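Local coordinates for protein macrophomate synthase intermolecular Diels-Alderase (Macrophoma commelinae, PDB 1IZC) that folds as a TIM barrel of the HpcH/HpaI aldolase/citrate lyase family and binds a magnesium ion and pyruvic acid, at residues Ser19-Tyr24 with Gly157-Ser162; Ala84-Gln89 with Leu114-Ala119; Ala37-Thr42 with Gly267-Ala272. The protein carries 1 engineered substitution. One frame throughout, in Å; residues are numbered along the deposited sequence.

Contact 1. Residues Ser19-Tyr24 with Gly157-Ser162; sequences SAMLTY and GIADAS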
ATOM      1  N   SER A  19     -26.989  -6.029 -10.779  1.00 10.97           N
ATOM      2  CA  SER A  19     -27.925  -5.302  -9.921  1.00 12.56           C
ATOM      3  C   SER A  19     -28.048  -3.870 -10.444  1.00 10.63           C
ATOM      4  O   SER A  19     -27.392  -3.509 -11.422  1.00 12.02           O
ATOM      5  CB  SER A  19     -27.418  -5.276  -8.480  1.00 11.61           C
ATOM      6  OG  SER A  19     -28.416  -4.773  -7.616  1.00 15.59           O
ATOM      7  N   ALA A  20     -28.877  -3.056  -9.796  1.00 10.54           N
ATOM      8  CA  ALA A  20     -29.056  -1.671 -10.227  1.00  8.42           C
ATOM      9  C   ALA A  20     -27.736  -0.915 -10.106  1.00 11.77           C
ATOM     10  O   ALA A  20     -27.461  -0.016 -10.891  1.00 13.32           O
ATOM     11  CB  ALA A  20     -30.132  -0.985  -9.389  1.00 12.63           C
ATOM     12  N   MET A  21     -26.942  -1.265  -9.098  1.00  9.61           N
ATOM     13  CA  MET A  21     -25.635  -0.633  -8.895  1.00 11.48           C
ATOM     14  C   MET A  21     -24.586  -1.729  -8.822  1.00 11.14           C
ATOM     15  O   MET A  21     -24.790  -2.758  -8.169  1.00  9.51           O
ATOM     16  CB  MET A  21     -25.628   0.198  -7.614  1.00 13.18           C
ATOM     17  CG  MET A  21     -26.705   1.289  -7.608  1.00 14.74           C
ATOM     18  SD  MET A  21     -26.438   2.510  -6.328  1.00 15.70           S
ATOM     19  CE  MET A  21     -26.448   1.484  -4.880  1.00 11.74           C
ATOM     20  N   LEU A  22     -23.449  -1.501  -9.467  1.00  8.47           N
ATOM     21  CA  LEU A  22     -22.409  -2.523  -9.518  1.00 10.41           C
ATOM     22  C   LEU A  22     -21.627  -2.735  -8.229  1.00  9.28           C
ATOM     23  O   LEU A  22     -20.735  -3.582  -8.173  1.00 11.36           O
ATOM     24  CB  LEU A  22     -21.473  -2.240 -10.697  1.00  9.46           C
ATOM     25  CG  LEU A  22     -22.181  -2.269 -12.062  1.00  7.99           C
ATOM     26  CD1 LEU A  22     -21.176  -1.911 -13.145  1.00 11.18           C
ATOM     27  CD2 LEU A  22     -22.789  -3.644 -12.334  1.00  8.60           C
ATOM     28  N   THR A  23     -21.980  -1.969  -7.202  1.00  9.33           N
ATOM     29  CA  THR A  23     -21.394  -2.096  -5.872  1.00  6.80           C
ATOM     30  C   THR A  23     -22.198  -3.140  -5.094  1.00  9.17           C
ATOM     31  O   THR A  23     -21.873  -3.465  -3.948  1.00  9.27           O
ATOM     32  CB  THR A  23     -21.463  -0.772  -5.100  1.00 10.60           C
ATOM     33  OG1 THR A  23     -22.769  -0.205  -5.260  1.00 10.74           O
ATOM     34  CG2 THR A  23     -20.412   0.205  -5.615  1.00 13.30           C
ATOM     35  N   TYR A  24     -23.250  -3.654  -5.726  1.00  8.71           N
ATOM     36  CA  TYR A  24     -24.099  -4.680  -5.115  1.00 10.45           C
ATOM     37  C   TYR A  24     -23.999  -5.977  -5.904  1.00  8.95           C
ATOM     38  O   TYR A  24     -23.709  -5.967  -7.102  1.00  9.76           O
ATOM     39  CB  TYR A  24     -25.552  -4.201  -5.023  1.00 11.30           C
ATOM     40  CG  TYR A  24     -25.760  -3.330  -3.818  1.00  9.32           C
ATOM     41  CD1 TYR A  24     -25.548  -1.956  -3.875  1.00 14.58           C
ATOM     42  CD2 TYR A  24     -26.069  -3.896  -2.582  1.00 12.17           C
ATOM     43  CE1 TYR A  24     -25.637  -1.165  -2.726  1.00 19.52           C
ATOM     44  CE2 TYR A  24     -26.156  -3.118  -1.431  1.00 17.63           C
ATOM     45  CZ  TYR A  24     -25.941  -1.751  -1.509  1.00 18.79           C
ATOM     46  OH  TYR A  24     -26.048  -0.968  -0.369  1.00 18.10           O
ATOM     47  N   GLY A 157     -30.668   8.233  -0.740  1.00 15.36           N
ATOM     48  CA  GLY A 157     -31.196   9.226  -1.666  1.00 15.50           C
ATOM     49  C   GLY A 157     -30.266   9.689  -2.772  1.00 17.46           C
ATOM     50  O   GLY A 157     -30.635  10.535  -3.595  1.00 15.93           O
ATOM     51  N   ILE A 158     -29.072   9.104  -2.807  1.00 13.94           N
ATOM     52  CA  ILE A 158     -28.036   9.477  -3.762  1.00 13.77           C
ATOM     53  C   ILE A 158     -27.517   8.283  -4.551  1.00 13.53           C
ATOM     54  O   ILE A 158     -27.450   8.322  -5.777  1.00 14.02           O
ATOM     55  CB  ILE A 158     -26.882  10.166  -2.991  1.00 12.20           C
ATOM     56  CG1 ILE A 158     -27.386  11.502  -2.441  1.00 14.44           C
ATOM     57  CG2 ILE A 158     -25.645  10.325  -3.877  1.00 13.61           C
ATOM     58  CD1 ILE A 158     -26.458  12.148  -1.442  1.00 13.04           C
ATOM     59  N   ALA A 159     -27.135   7.231  -3.836  1.00 11.46           N
ATOM     60  CA  ALA A 159     -26.649   6.007  -4.460  1.00 13.55           C
ATOM     61  C   ALA A 159     -27.248   4.864  -3.657  1.00 13.06           C
ATOM     62  O   ALA A 159     -26.625   4.362  -2.727  1.00 13.64           O
ATOM     63  CB  ALA A 159     -25.112   5.953  -4.413  1.00 16.27           C
ATOM     64  N   ASP A 160     -28.475   4.481  -4.008  1.00 11.72           N
ATOM     65  CA  ASP A 160     -29.184   3.414  -3.309  1.00 13.83           C
ATOM     66  C   ASP A 160     -30.161   2.663  -4.205  1.00 16.12           C
ATOM     67  O   ASP A 160     -31.113   2.051  -3.723  1.00 15.29           O
ATOM     68  CB  ASP A 160     -29.942   3.985  -2.094  1.00 14.13           C
ATOM     69  CG  ASP A 160     -30.973   5.064  -2.476  1.00 17.35           C
ATOM     70  OD1 ASP A 160     -31.227   5.273  -3.682  1.00 13.00           O
ATOM     71  OD2 ASP A 160     -31.552   5.694  -1.549  1.00 18.25           O
ATOM     72  N   ALA A 161     -29.914   2.681  -5.508  1.00 13.56           N
ATOM     73  CA  ALA A 161     -30.805   2.008  -6.446  1.00 12.65           C
ATOM     74  C   ALA A 161     -30.832   0.503  -6.242  1.00 13.96           C
ATOM     75  O   ALA A 161     -29.834  -0.101  -5.882  1.00 10.86           O
ATOM     76  CB  ALA A 161     -30.396   2.332  -7.883  1.00 14.63           C
ATOM     77  N   SER A 162     -31.993  -0.091  -6.495  1.00 12.64           N
ATOM     78  CA  SER A 162     -32.184  -1.534  -6.348  1.00 12.73           C
ATOM     79  C   SER A 162     -33.131  -2.002  -7.448  1.00 11.68           C
ATOM     80  O   SER A 162     -33.930  -1.219  -7.960  1.00 13.82           O
ATOM     81  CB  SER A 162     -32.807  -1.851  -4.980  1.00 12.49           C
ATOM     82  OG  SER A 162     -33.250  -3.207  -4.922  1.00 10.14           O
TER
HETATM   83  O   HOH W   1     -28.336  -2.483  -6.171  1.00 13.49           O
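Ala20 and Met21 press against Ala159-Ser162 almost wholly through van der Waals contact. Ala20 CB lies 3.7 Å from Ala161 CB, and it also touches the peptide that follows, with Ala20 CB 3.6 Å from Ser162 N. Met21 meets the same loop: its CG approaches Ala161 CB at 3.8 Å and its SD rests 3.6 Å from Ala161 N. A bend at chi3 (-58°) swings the Met21 methyl back, leaving CE 3.6 Å from Ala159 O.

Polar contact between the two loops runs through one water, which is 2.7 Å from Ser19 OG and donates to Ala161 O at 2.8 Å; its bond from Met21 N is weak. Asn170 also bonds to Ala161 O. Each loop has its own brace: a type I turn from Met21 to Tyr24, and Asp160 OD2, which takes the N-H of Gly157 from above the carboxylate plane.

Leu11 of the second subunit packs on Ala20, and Ala61 of that subunit on Ala159. The chemistry therefore implies two surface loops joined by shape, a thioether against peptide atoms and a shared water, at a place where another subunit also packs.

Contact 2. Residues Ala84-Gln89 with Leu114-Ala119; sequences AIHAAQ and LDAGAA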
ATOM      1  N   ALA A  84     -10.923  -5.589  -5.173  1.00  6.92           N
ATOM      2  CA  ALA A  84     -10.905  -6.607  -6.217  1.00  7.02           C
ATOM      3  C   ALA A  84     -12.343  -6.979  -6.582  1.00  6.81           C
ATOM      4  O   ALA A  84     -12.685  -7.141  -7.756  1.00  7.27           O
ATOM      5  CB  ALA A  84     -10.137  -7.859  -5.732  1.00  7.33           C
ATOM      6  N   ILE A  85     -13.199  -7.090  -5.576  1.00  5.10           N
ATOM      7  CA  ILE A  85     -14.590  -7.448  -5.844  1.00  5.54           C
ATOM      8  C   ILE A  85     -15.244  -6.331  -6.669  1.00  6.76           C
ATOM      9  O   ILE A  85     -15.921  -6.603  -7.669  1.00  6.91           O
ATOM     10  CB  ILE A  85     -15.348  -7.700  -4.529  1.00  6.53           C
ATOM     11  CG1 ILE A  85     -14.761  -8.953  -3.855  1.00  5.12           C
ATOM     12  CG2 ILE A  85     -16.853  -7.915  -4.816  1.00  6.37           C
ATOM     13  CD1 ILE A  85     -15.276  -9.203  -2.422  1.00  9.02           C
ATOM     14  N   HIS A  86     -15.027  -5.082  -6.265  1.00  5.80           N
ATOM     15  CA  HIS A  86     -15.564  -3.942  -7.012  1.00  6.78           C
ATOM     16  C   HIS A  86     -15.009  -3.974  -8.438  1.00  8.22           C
ATOM     17  O   HIS A  86     -15.744  -3.805  -9.399  1.00  6.08           O
ATOM     18  CB  HIS A  86     -15.136  -2.608  -6.403  1.00  6.59           C
ATOM     19  CG  HIS A  86     -15.989  -2.148  -5.263  1.00  8.53           C
ATOM     20  ND1 HIS A  86     -15.762  -0.958  -4.608  1.00  8.46           N
ATOM     21  CD2 HIS A  86     -17.074  -2.706  -4.674  1.00 11.16           C
ATOM     22  CE1 HIS A  86     -16.675  -0.800  -3.663  1.00  9.11           C
ATOM     23  NE2 HIS A  86     -17.483  -1.847  -3.684  1.00  9.14           N
ATOM     24  N   ALA A  87     -13.702  -4.165  -8.575  1.00  6.65           N
ATOM     25  CA  ALA A  87     -13.117  -4.173  -9.924  1.00  6.48           C
ATOM     26  C   ALA A  87     -13.690  -5.271 -10.824  1.00  7.67           C
ATOM     27  O   ALA A  87     -13.944  -5.036 -12.017  1.00  8.23           O
ATOM     28  CB  ALA A  87     -11.596  -4.302  -9.842  1.00  6.34           C
ATOM     29  N   ALA A  88     -13.889  -6.467 -10.279  1.00  5.61           N
ATOM     30  CA  ALA A  88     -14.446  -7.558 -11.089  1.00  6.25           C
ATOM     31  C   ALA A  88     -15.802  -7.177 -11.675  1.00  7.69           C
ATOM     32  O   ALA A  88     -16.069  -7.395 -12.859  1.00  8.72           O
ATOM     33  CB  ALA A  88     -14.595  -8.831 -10.245  1.00  5.42           C
ATOM     34  N   GLN A  89     -16.675  -6.623 -10.845  1.00  7.99           N
ATOM     35  CA  GLN A  89     -17.985  -6.261 -11.331  1.00  6.64           C
ATOM     36  C   GLN A  89     -18.009  -5.004 -12.188  1.00  9.47           C
ATOM     37  O   GLN A  89     -18.728  -4.952 -13.172  1.00 10.53           O
ATOM     38  CB  GLN A  89     -18.972  -6.134 -10.159  1.00  8.24           C
ATOM     39  CG  GLN A  89     -19.293  -7.487  -9.527  1.00 12.48           C
ATOM     40  CD  GLN A  89     -20.693  -7.557  -8.919  1.00 13.41           C
ATOM     41  OE1 GLN A  89     -21.537  -8.353  -9.352  1.00 15.49           O
ATOM     42  NE2 GLN A  89     -20.939  -6.738  -7.910  1.00 12.81           N
ATOM     43  N   LEU A 114     -19.099  -9.728   1.378  1.00  7.24           N
ATOM     44  CA  LEU A 114     -20.499  -9.396   1.119  1.00  7.88           C
ATOM     45  C   LEU A 114     -20.717  -7.892   0.913  1.00  7.31           C
ATOM     46  O   LEU A 114     -21.369  -7.476  -0.059  1.00 10.40           O
ATOM     47  CB  LEU A 114     -21.375  -9.884   2.276  1.00  8.38           C
ATOM     48  CG  LEU A 114     -21.437 -11.404   2.491  1.00  9.23           C
ATOM     49  CD1 LEU A 114     -22.108 -11.671   3.840  1.00 12.04           C
ATOM     50  CD2 LEU A 114     -22.187 -12.087   1.353  1.00 16.44           C
ATOM     51  N   ASP A 115     -20.170  -7.086   1.815  1.00  8.69           N
ATOM     52  CA  ASP A 115     -20.324  -5.625   1.727  1.00  9.89           C
ATOM     53  C   ASP A 115     -19.786  -5.095   0.388  1.00 10.76           C
ATOM     54  O   ASP A 115     -20.304  -4.106  -0.136  1.00 10.02           O
ATOM     55  CB  ASP A 115     -19.594  -4.900   2.880  1.00 15.31           C
ATOM     56  CG  ASP A 115     -20.313  -5.015   4.238  1.00 21.85           C
ATOM     57  OD1 ASP A 115     -21.490  -5.432   4.273  1.00 18.81           O
ATOM     58  OD2 ASP A 115     -19.688  -4.667   5.279  1.00 22.18           O
ATOM     59  N   ALA A 116     -18.758  -5.745  -0.168  1.00  9.28           N
ATOM     60  CA  ALA A 116     -18.195  -5.308  -1.447  1.00  9.85           C
ATOM     61  C   ALA A 116     -18.991  -5.769  -2.666  1.00 10.21           C
ATOM     62  O   ALA A 116     -18.735  -5.310  -3.776  1.00  9.14           O
ATOM     63  CB  ALA A 116     -16.723  -5.773  -1.585  1.00  7.26           C
ATOM     64  N   GLY A 117     -19.931  -6.693  -2.485  1.00  8.54           N
ATOM     65  CA  GLY A 117     -20.727  -7.123  -3.622  1.00  8.50           C
ATOM     66  C   GLY A 117     -20.591  -8.565  -4.084  1.00  7.11           C
ATOM     67  O   GLY A 117     -21.028  -8.900  -5.178  1.00  9.83           O
ATOM     68  N   ALA A 118     -19.991  -9.431  -3.274  1.00  6.93           N
ATOM     69  CA  ALA A 118     -19.859 -10.829  -3.689  1.00  6.85           C
ATOM     70  C   ALA A 118     -21.244 -11.460  -3.772  1.00  7.45           C
ATOM     71  O   ALA A 118     -22.065 -11.265  -2.875  1.00  9.03           O
ATOM     72  CB  ALA A 118     -18.993 -11.605  -2.693  1.00  6.93           C
ATOM     73  N   ALA A 119     -21.492 -12.226  -4.832  1.00  6.06           N
ATOM     74  CA  ALA A 119     -22.798 -12.877  -5.019  1.00  8.06           C
ATOM     75  C   ALA A 119     -22.815 -14.321  -4.529  1.00 10.49           C
ATOM     76  O   ALA A 119     -23.876 -14.921  -4.392  1.00 10.47           O
ATOM     77  CB  ALA A 119     -23.195 -12.827  -6.501  1.00  8.45           C
TER
HETATM   78  O   HOH W   2     -19.982  -2.278  -2.249  1.00 12.52           O
HETATM   79  O   HOH W   3     -21.244 -10.416  -7.642  1.00 11.11           O
HETATM   80  O   HOH W   4     -18.986  -5.078  -6.621  1.00 11.16           O
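Ile85 and Ala116 make the tight part of this contact. Their CB atoms are 3.8 Å apart, and the Ala116 methyl sits equally near Ile85 CD1, held between the root and the tip of the longer side chain. Ile85 CG2, set anti to the backbone N, lies 3.4 Å from Ala116 O and also touches Gly117 C and Ala118 N. Gly117 has positive phi (115°) and ends helix 107-116 in a Schellman motif; at these backbone angles there is no room for a CB, between the carbonyl O of Ala116 and Gln89 NE2. Val98 and Ile69, from neighbouring strands, also lie against Ile85, so apolar side chains from two barrel strands close round it.

Towards His86 and Gln89 the fit is looser and three waters mediate it. The His86 ring turns its edge to the helix end, CD2 standing 3.2 Å from Ala116 O near the ring plane. In that plane a water lies 2.9 Å from His86 NE2 and donates to Asp115 O, while ND1 bonds to Lys57 of the second subunit. Gln89 NE2 comes to 3.5 Å from Gly117 O at an angle too poor for a hydrogen bond. Instead, one water accepts from NE2 and donates to Ala116 O, and another donates to Gly117 O and, weakly, to Gln89 OE1. NE2 is also bonded to Tyr24 O. Asp115 O, Ala116 O and Gly117 O thus each receive a water, while Leu114 O takes the N-H of Gly117. Two helices packed side by side on the outside of a parallel barrel, one of them closed by a glycine before its chain enters strand 120-123, are typical of the TIM barrel.

Contact 3. Residues Ala37-Thr42 with Gly267-Ala272; sequences ADPSKT and GYRAIA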
ATOM      1  N   ALA A  37     -31.630 -25.054 -15.763  1.00 12.76           N
ATOM      2  CA  ALA A  37     -32.692 -25.203 -16.757  1.00 13.17           C
ATOM      3  C   ALA A  37     -32.130 -25.435 -18.155  1.00 16.87           C
ATOM      4  O   ALA A  37     -32.721 -26.159 -18.959  1.00 14.18           O
ATOM      5  CB  ALA A  37     -33.579 -23.963 -16.767  1.00 12.43           C
ATOM      6  N   ASP A  38     -30.989 -24.805 -18.442  1.00 12.67           N
ATOM      7  CA  ASP A  38     -30.344 -24.935 -19.747  1.00 13.24           C
ATOM      8  C   ASP A  38     -28.840 -25.008 -19.509  1.00 12.36           C
ATOM      9  O   ASP A  38     -28.179 -23.983 -19.414  1.00 12.88           O
ATOM     10  CB  ASP A  38     -30.684 -23.718 -20.611  1.00 15.38           C
ATOM     11  CG  ASP A  38     -30.016 -23.761 -21.977  1.00 20.27           C
ATOM     12  OD1 ASP A  38     -29.205 -24.674 -22.211  1.00 15.49           O
ATOM     13  OD2 ASP A  38     -30.313 -22.873 -22.806  1.00 20.90           O
ATOM     14  N   PRO A  39     -28.289 -26.230 -19.412  1.00 14.65           N
ATOM     15  CA  PRO A  39     -26.857 -26.438 -19.171  1.00 13.07           C
ATOM     16  C   PRO A  39     -25.887 -25.815 -20.166  1.00 14.75           C
ATOM     17  O   PRO A  39     -24.687 -25.773 -19.895  1.00 12.74           O
ATOM     18  CB  PRO A  39     -26.732 -27.958 -19.096  1.00 14.11           C
ATOM     19  CG  PRO A  39     -28.088 -28.363 -18.545  1.00 13.32           C
ATOM     20  CD  PRO A  39     -29.014 -27.512 -19.369  1.00 12.55           C
ATOM     21  N   SER A  40     -26.382 -25.345 -21.310  1.00 13.22           N
ATOM     22  CA  SER A  40     -25.488 -24.692 -22.263  1.00 14.95           C
ATOM     23  C   SER A  40     -25.119 -23.345 -21.645  1.00 14.54           C
ATOM     24  O   SER A  40     -24.186 -22.671 -22.103  1.00 15.17           O
ATOM     25  CB  SER A  40     -26.170 -24.481 -23.625  1.00 12.57           C
ATOM     26  OG  SER A  40     -27.149 -23.455 -23.586  1.00 15.96           O
ATOM     27  N   LYS A  41     -25.848 -22.957 -20.597  1.00 12.79           N
ATOM     28  CA  LYS A  41     -25.585 -21.694 -19.912  1.00 12.10           C
ATOM     29  C   LYS A  41     -24.722 -21.877 -18.655  1.00 12.66           C
ATOM     30  O   LYS A  41     -24.607 -20.967 -17.831  1.00 12.16           O
ATOM     31  CB  LYS A  41     -26.894 -20.999 -19.541  1.00 13.96           C
ATOM     32  CG  LYS A  41     -27.678 -20.480 -20.732  1.00 18.67           C
ATOM     33  CD  LYS A  41     -28.982 -19.850 -20.257  1.00 28.70           C
ATOM     34  CE  LYS A  41     -29.726 -19.180 -21.397  1.00 36.75           C
ATOM     35  NZ  LYS A  41     -30.979 -18.543 -20.891  1.00 45.10           N
ATOM     36  N   THR A  42     -24.135 -23.059 -18.510  1.00  9.82           N
ATOM     37  CA  THR A  42     -23.245 -23.351 -17.392  1.00 10.94           C
ATOM     38  C   THR A  42     -22.265 -22.179 -17.296  1.00 12.11           C
ATOM     39  O   THR A  42     -21.706 -21.760 -18.305  1.00 12.60           O
ATOM     40  CB  THR A  42     -22.470 -24.663 -17.652  1.00 13.10           C
ATOM     41  OG1 THR A  42     -23.359 -25.777 -17.473  1.00 12.52           O
ATOM     42  CG2 THR A  42     -21.276 -24.803 -16.709  1.00 11.01           C
ATOM     43  N   GLY A 267     -23.162 -32.791 -13.732  1.00 19.64           N
ATOM     44  CA  GLY A 267     -23.927 -31.881 -12.903  1.00 19.48           C
ATOM     45  C   GLY A 267     -23.256 -30.563 -12.551  1.00 16.13           C
ATOM     46  O   GLY A 267     -23.815 -29.791 -11.777  1.00 15.66           O
ATOM     47  N   TYR A 268     -22.072 -30.294 -13.092  1.00 14.48           N
ATOM     48  CA  TYR A 268     -21.414 -29.019 -12.785  1.00 10.84           C
ATOM     49  C   TYR A 268     -22.115 -27.901 -13.549  1.00 11.52           C
ATOM     50  O   TYR A 268     -22.357 -28.033 -14.746  1.00 13.27           O
ATOM     51  CB  TYR A 268     -19.935 -29.032 -13.202  1.00 10.24           C
ATOM     52  CG  TYR A 268     -19.038 -29.942 -12.381  1.00 15.97           C
ATOM     53  CD1 TYR A 268     -19.320 -31.300 -12.264  1.00 18.91           C
ATOM     54  CD2 TYR A 268     -17.881 -29.455 -11.767  1.00 23.29           C
ATOM     55  CE1 TYR A 268     -18.483 -32.154 -11.570  1.00 21.91           C
ATOM     56  CE2 TYR A 268     -17.027 -30.310 -11.062  1.00 23.33           C
ATOM     57  CZ  TYR A 268     -17.340 -31.658 -10.972  1.00 29.77           C
ATOM     58  OH  TYR A 268     -16.514 -32.531 -10.295  1.00 33.45           O
ATOM     59  N   ARG A 269     -22.424 -26.801 -12.872  1.00  9.87           N
ATOM     60  CA  ARG A 269     -23.072 -25.671 -13.533  1.00  9.00           C
ATOM     61  C   ARG A 269     -22.291 -24.374 -13.341  1.00  9.87           C
ATOM     62  O   ARG A 269     -22.715 -23.313 -13.789  1.00 10.52           O
ATOM     63  CB  ARG A 269     -24.517 -25.518 -13.045  1.00  9.82           C
ATOM     64  CG  ARG A 269     -25.385 -26.744 -13.350  1.00 15.11           C
ATOM     65  CD  ARG A 269     -25.682 -26.893 -14.843  1.00 12.44           C
ATOM     66  NE  ARG A 269     -26.493 -28.090 -15.095  1.00 14.45           N
ATOM     67  CZ  ARG A 269     -25.994 -29.289 -15.380  1.00 17.60           C
ATOM     68  NH1 ARG A 269     -24.683 -29.465 -15.464  1.00 15.90           N
ATOM     69  NH2 ARG A 269     -26.808 -30.329 -15.568  1.00 14.90           N
ATOM     70  N   ALA A 270     -21.149 -24.465 -12.667  1.00 10.82           N
ATOM     71  CA  ALA A 270     -20.270 -23.299 -12.473  1.00 13.44           C
ATOM     72  C   ALA A 270     -18.889 -23.914 -12.507  1.00 10.98           C
ATOM     73  O   ALA A 270     -18.520 -24.666 -11.601  1.00 11.89           O
ATOM     74  CB  ALA A 270     -20.523 -22.631 -11.134  1.00  9.40           C
ATOM     75  N   ILE A 271     -18.132 -23.607 -13.558  1.00 12.05           N
ATOM     76  CA  ILE A 271     -16.810 -24.194 -13.725  1.00 10.50           C
ATOM     77  C   ILE A 271     -15.718 -23.147 -13.911  1.00 10.15           C
ATOM     78  O   ILE A 271     -15.836 -22.280 -14.770  1.00  9.61           O
ATOM     79  CB  ILE A 271     -16.778 -25.107 -14.971  1.00 13.91           C
ATOM     80  CG1 ILE A 271     -17.938 -26.112 -14.915  1.00 11.26           C
ATOM     81  CG2 ILE A 271     -15.431 -25.825 -15.055  1.00 13.96           C
ATOM     82  CD1 ILE A 271     -18.073 -26.944 -16.190  1.00 13.65           C
ATOM     83  N   ALA A 272     -14.666 -23.231 -13.102  1.00  9.92           N
ATOM     84  CA  ALA A 272     -13.538 -22.312 -13.246  1.00 10.93           C
ATOM     85  C   ALA A 272     -12.686 -22.991 -14.318  1.00 11.18           C
ATOM     86  O   ALA A 272     -12.160 -24.081 -14.087  1.00 14.68           O
ATOM     87  CB  ALA A 272     -12.773 -22.213 -11.942  1.00 12.77           C
TER
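Thr42 and Arg269 bring the two backbones together, their CA atoms 4.5 Å apart, at the seam where the TIM barrel closes: strand 43-48 starts just after Thr42, and strand 271-275 is its neighbour in the sheet. Arg269 and Ile271 both make backbone hydrogen bonds to Leu43, and between them the chain turns a corner at Ala270. The approach from helix 28-37 is a short 3-10 segment led by an Asx turn, in which Asp38 OD1 accepts from both the N and the OG of Ser40 on one face of its carboxylate.

Among the side chains, Thr42 crosses Arg269 at about a right angle. Its CG2, anti to the backbone N, lies 3.5 Å from Arg269 C and 3.9 Å from Ile271 CD1. Thr42 OG1, anti to the carbonyl carbon (chi1 -74°), donates to Pro39 O at 2.8 Å. Pro39 lies beside the arginine, its CB 3.9 Å above the centre of one guanidinium face. Ile264 packs on both Pro39 and Thr42, and its carbonyl O takes a bond from Arg269 NH1. That same NH1 donates to Tyr268 O at 2.8 Å, with the oxygen near the guanidinium plane and the nitrogen well above the carbonyl plane.

From the N terminus, the chain lays down the first halves of contacts 1 and 3, before helix 28-37 and at its C-terminal end. Contact 2 closes first, over a connection that carries strand 97-101 and most of helix 107-116, and joins two outer helices. Contact 1 closes next, when the loop after helix 129-139 returns to the N-terminal loop. Contact 3 closes last, joining the lead-in to the first barrel strand to the last strand. Contact 2 therefore falls within the spans of both others, whereas contacts 1 and 3 cross. Contacts 1 and 2 touch, with centres 13 Å apart; contact 3 lies across the chain's centre from contact 2, about 11 Å away at the nearest atoms.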